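Local coordinates for protein SidF, inhibitor of growth family, member 3 (Legionella pneumophila subsp. pneumophila, PDB 4FYE) that acts as a phosphoinositide phosphatase, probably removing the 3-phosphate from the inositol ring of phosphatidylinositol phosphates, at residues P121-A127 against D140-Q144; F625-T629 against R655-I660. The protein carries 1 engineered substitution. All coordinates share one frame; numbering follows the deposited sequence.

How the contacts relate
Contact 1 sits at the periphery of this mainly helical chain and contact 2 in its interior, so that local fit is solved differently in each. Contact 1 has its centre about 32 Å from that of the chain, where a loop folds back on the helix it leads into. Contact 2 is buried, its centre about 11 Å from the chain centre, and brings together two helices that come before and after strand 641-645 in the chain. The loop between that strand and helix 652-668 is consistent with the P-loop of cysteine-dependent phosphatases, so contact 2 probably involves the helix that follows the catalytic loop. The contact centres are about 31 Å apart and the nearest atoms about 13 Å, so the two do not touch.

Contact 1: residues P121-A127 against D140-Q144; sequences PSDKAKA and DFLEQ
A127 sets its methyl squarely over one face of the F141 ring, a CH-pi contact with CB 3.4 Å from the ring centroid and 5° off the ring normal. With CG anti to the backbone N (chi1 167°), F141 directs its ring at the bend of the loop, where A125 O meets the ring edge at CD1, 3.3 Å away. The carbonyl of K124 takes a CA-H...O contact from F141, with 3.3 Å between K124 O and F141 CA. This is the link between helices 98-119 and 136-163, folded back onto the second helix's early turns. It begins with a turn in which K124 N donates to P121 O (3.1 Å); further on, backbone hydrogen bonds join A125 to V71 and A127 to P69. Charge pairs only loosely: the K124 chain is extended until chi4 (-58°) bends its amino group toward the helix, where NZ makes a salt bridge and a weak hydrogen bond with D140 OD2 at 3.4 Å. Q144, bent at chi2, lays its CG against K124 O and passes its amide at an angle to the lysine chain, NE2 being 3.8 Å from K124 CD, while OE1 approaches P121 CD.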
# COMPACT_ATOMS: atom_id res chain seq x y z
N PRO A 121 17.57 22.70 -23.56
CA PRO A 121 18.28 23.60 -22.61
C PRO A 121 17.92 23.25 -21.19
O PRO A 121 16.77 22.97 -20.92
CB PRO A 121 17.82 25.02 -22.98
CG PRO A 121 16.58 24.82 -23.86
CD PRO A 121 16.74 23.47 -24.53
N SER A 122 18.93 23.25 -20.33
CA SER A 122 18.86 22.84 -18.95
C SER A 122 17.76 23.48 -18.15
O SER A 122 17.09 22.82 -17.36
CB SER A 122 20.19 23.14 -18.30
OG SER A 122 20.97 21.97 -18.41
N ASP A 123 17.53 24.75 -18.40
CA ASP A 123 16.61 25.52 -17.61
C ASP A 123 15.19 25.44 -18.13
O ASP A 123 14.27 25.81 -17.41
CB ASP A 123 17.08 26.97 -17.46
CG ASP A 123 18.03 27.15 -16.27
OD1 ASP A 123 17.85 26.45 -15.23
OD2 ASP A 123 18.96 27.98 -16.37
N LYS A 124 14.98 24.92 -19.34
CA LYS A 124 13.61 24.62 -19.67
C LYS A 124 13.31 23.16 -19.34
O LYS A 124 12.19 22.70 -19.49
CB LYS A 124 13.27 24.94 -21.10
CG LYS A 124 13.49 26.37 -21.58
CD LYS A 124 13.15 26.39 -23.08
CE LYS A 124 13.43 27.71 -23.80
NZ LYS A 124 12.67 28.81 -23.15
N ALA A 125 14.30 22.41 -18.88
CA ALA A 125 14.11 20.97 -18.67
C ALA A 125 13.39 20.67 -17.39
O ALA A 125 12.97 19.57 -17.18
CB ALA A 125 15.46 20.27 -18.67
N LYS A 126 13.25 21.64 -16.50
CA LYS A 126 12.77 21.30 -15.14
C LYS A 126 11.36 21.77 -14.97
O LYS A 126 11.00 22.83 -15.46
CB LYS A 126 13.67 21.87 -14.03
CG LYS A 126 15.16 21.50 -14.15
CD LYS A 126 15.92 21.89 -12.87
CE LYS A 126 17.17 22.70 -13.21
NZ LYS A 126 17.72 23.54 -12.09
N ALA A 127 10.55 20.99 -14.27
CA ALA A 127 9.19 21.40 -14.01
C ALA A 127 9.16 22.01 -12.63
O ALA A 127 10.07 21.79 -11.86
CB ALA A 127 8.25 20.21 -14.06
N ASP A 140 7.05 25.46 -21.19
CA ASP A 140 8.35 25.10 -21.75
C ASP A 140 8.81 23.70 -21.38
O ASP A 140 9.25 22.92 -22.25
CB ASP A 140 9.37 26.14 -21.33
CG ASP A 140 9.19 27.44 -22.07
OD1 ASP A 140 8.52 27.42 -23.14
OD2 ASP A 140 9.71 28.49 -21.59
N PHE A 141 8.68 23.37 -20.09
CA PHE A 141 8.92 22.02 -19.65
C PHE A 141 8.12 21.06 -20.49
O PHE A 141 8.72 20.10 -21.01
CB PHE A 141 8.60 21.84 -18.18
CG PHE A 141 8.54 20.41 -17.74
CD1 PHE A 141 9.68 19.77 -17.30
CD2 PHE A 141 7.35 19.75 -17.68
CE1 PHE A 141 9.63 18.46 -16.82
CE2 PHE A 141 7.28 18.42 -17.22
CZ PHE A 141 8.41 17.78 -16.79
N LEU A 142 6.79 21.29 -20.63
CA LEU A 142 5.95 20.41 -21.50
C LEU A 142 6.47 20.30 -22.91
O LEU A 142 6.48 19.19 -23.48
CB LEU A 142 4.46 20.77 -21.54
CG LEU A 142 3.91 20.41 -20.18
CD1 LEU A 142 2.64 21.17 -19.80
CD2 LEU A 142 3.66 18.94 -20.12
N GLU A 143 6.97 21.43 -23.47
CA GLU A 143 7.44 21.34 -24.84
C GLU A 143 8.67 20.51 -24.91
O GLU A 143 8.89 19.87 -25.89
CB GLU A 143 7.78 22.68 -25.47
CG GLU A 143 6.56 23.45 -25.90
CD GLU A 143 6.89 24.83 -26.45
OE1 GLU A 143 7.90 24.97 -27.19
OE2 GLU A 143 6.11 25.78 -26.13
N GLN A 144 9.51 20.57 -23.88
CA GLN A 144 10.76 19.88 -23.95
C GLN A 144 10.43 18.40 -23.83
O GLN A 144 10.87 17.55 -24.61
CB GLN A 144 11.70 20.35 -22.85
CG GLN A 144 12.11 21.81 -22.93
CD GLN A 144 12.53 22.26 -24.31
OE1 GLN A 144 13.43 21.67 -24.97
NE2 GLN A 144 11.86 23.30 -24.77

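Contact 2: residues F625-T629 against R655-I660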
# COMPACT_ATOMS: atom_id res chain seq x y z
N PHE A 625 -10.19 12.07 -1.31
CA PHE A 625 -9.78 10.65 -0.81
C PHE A 625 -10.18 10.41 0.65
O PHE A 625 -9.62 9.52 1.34
CB PHE A 625 -8.25 10.46 -0.95
CG PHE A 625 -7.76 10.27 -2.39
CD1 PHE A 625 -7.09 9.09 -2.74
CD2 PHE A 625 -8.00 11.23 -3.38
CE1 PHE A 625 -6.58 8.89 -4.01
CE2 PHE A 625 -7.50 11.04 -4.67
CZ PHE A 625 -6.79 9.88 -5.00
N LYS A 626 -11.07 11.25 1.17
CA LYS A 626 -11.22 11.42 2.63
C LYS A 626 -11.77 10.16 3.35
O LYS A 626 -11.34 9.85 4.48
CB LYS A 626 -12.12 12.59 2.97
CG LYS A 626 -11.69 13.91 2.39
CD LYS A 626 -12.25 15.01 3.26
CE LYS A 626 -11.94 16.37 2.65
NZ LYS A 626 -12.71 17.33 3.50
N LEU A 627 -12.67 9.43 2.70
CA LEU A 627 -13.41 8.40 3.40
C LEU A 627 -12.47 7.22 3.49
O LEU A 627 -12.30 6.66 4.58
CB LEU A 627 -14.75 8.05 2.74
CG LEU A 627 -15.50 6.80 3.26
CD1 LEU A 627 -15.78 6.87 4.76
CD2 LEU A 627 -16.80 6.61 2.46
N GLN A 628 -11.79 6.94 2.38
CA GLN A 628 -10.77 5.90 2.31
C GLN A 628 -9.68 6.19 3.32
O GLN A 628 -9.25 5.29 4.09
CB GLN A 628 -10.26 5.84 0.87
CG GLN A 628 -11.36 5.62 -0.21
CD GLN A 628 -11.94 6.91 -0.80
OE1 GLN A 628 -12.14 7.86 -0.10
NE2 GLN A 628 -12.30 6.90 -2.06
N THR A 629 -9.26 7.45 3.40
CA THR A 629 -8.20 7.83 4.36
C THR A 629 -8.65 7.65 5.79
O THR A 629 -7.88 7.16 6.61
CB THR A 629 -7.76 9.29 4.21
OG1 THR A 629 -7.27 9.47 2.89
CG2 THR A 629 -6.61 9.63 5.19
N ARG A 655 -1.49 7.86 -4.09
CA ARG A 655 -2.11 9.07 -3.63
C ARG A 655 -2.93 8.83 -2.33
O ARG A 655 -2.99 9.69 -1.46
CB ARG A 655 -3.03 9.71 -4.68
CG ARG A 655 -2.57 9.98 -6.11
CD ARG A 655 -1.25 10.69 -6.51
NE ARG A 655 -0.91 11.91 -5.90
CZ ARG A 655 -0.45 13.04 -6.49
NH1 ARG A 655 -0.30 13.19 -7.78
NH2 ARG A 655 -0.13 14.08 -5.70
N LEU A 656 -3.57 7.66 -2.21
CA LEU A 656 -4.19 7.34 -0.97
C LEU A 656 -3.06 7.23 0.11
O LEU A 656 -3.23 7.79 1.22
CB LEU A 656 -5.00 6.05 -1.10
CG LEU A 656 -5.65 5.67 0.22
CD1 LEU A 656 -6.76 6.64 0.77
CD2 LEU A 656 -6.14 4.27 0.02
N ALA A 657 -1.94 6.56 -0.20
CA ALA A 657 -0.85 6.46 0.81
C ALA A 657 -0.36 7.85 1.25
O ALA A 657 -0.03 8.07 2.44
CB ALA A 657 0.31 5.58 0.32
N GLN A 658 -0.37 8.81 0.31
CA GLN A 658 0.06 10.18 0.59
C GLN A 658 -0.90 10.86 1.57
O GLN A 658 -0.49 11.57 2.47
CB GLN A 658 0.07 11.02 -0.72
CG GLN A 658 0.14 12.55 -0.50
CD GLN A 658 0.21 13.46 -1.80
OE1 GLN A 658 0.17 14.71 -1.68
NE2 GLN A 658 0.29 12.89 -2.98
N LYS A 659 -2.20 10.69 1.35
CA LYS A 659 -3.20 11.21 2.28
C LYS A 659 -3.03 10.58 3.68
O LYS A 659 -3.08 11.27 4.71
CB LYS A 659 -4.58 10.91 1.68
CG LYS A 659 -5.40 12.11 1.26
CD LYS A 659 -4.86 12.92 0.14
CE LYS A 659 -5.79 14.08 -0.24
NZ LYS A 659 -5.49 15.45 0.37
N ILE A 660 -2.75 9.28 3.76
CA ILE A 660 -2.73 8.65 5.10
C ILE A 660 -1.44 9.02 5.80
O ILE A 660 -1.45 9.32 6.99
CB ILE A 660 -2.78 7.12 4.96
CG1 ILE A 660 -4.15 6.71 4.45
CG2 ILE A 660 -2.48 6.44 6.28
CD1 ILE A 660 -4.11 5.43 3.66
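F625 turns its ring toward R655 and L656, and this meeting opens a helix-to-helix contact in the interior: the start of helix 626-637 packs on helix 652-668, and the two segments run in the same sense, F625 beside L656 and T629 beside I660. The second helix follows strand 641-645 in a strand-loop-helix unit consistent with the P-loop arrangement of cysteine-dependent phosphatases; L656 and I660 also rest on K644 of that strand. From its place at the N-cap, F625 sends CE1 obliquely to R655 CB, 3.7 Å away, and CD1 to L656 CB, while its ring also meets F719 edge-to-face. R655 offers the ring its aliphatic root, for bends at chi2 and chi3 carry the guanidinium off to a salt bridge with D729 and a cation-pi contact with F727. Next along, Q628 contributes a methylene, CB lying 3.6 Å from L656 CD1. A bend at chi2 (92°) then takes its amide away from helix 652-668, and NE2 is satisfied by W417 O. T629 is the more elaborate case. Its OG1 lies on the amide-nitrogen side of CB (chi1 -60°) and donates to F625 O at 2.8 Å, from above the carbonyl plane; T629 N bonds to the same oxygen at 2.9 Å, so two donors grip this buried carbonyl. The hydroxyl oxygen is also close-packed, with OG1 3.3 Å from K659 CB and 3.6 Å from L656 CD1. The K659 chain runs roughly perpendicular to T629 and leads its NZ on to N726 O. The T629 and I660 side chains lie alongside, pointing opposite ways, with T629 CG2 3.9 Å from I660 CG1.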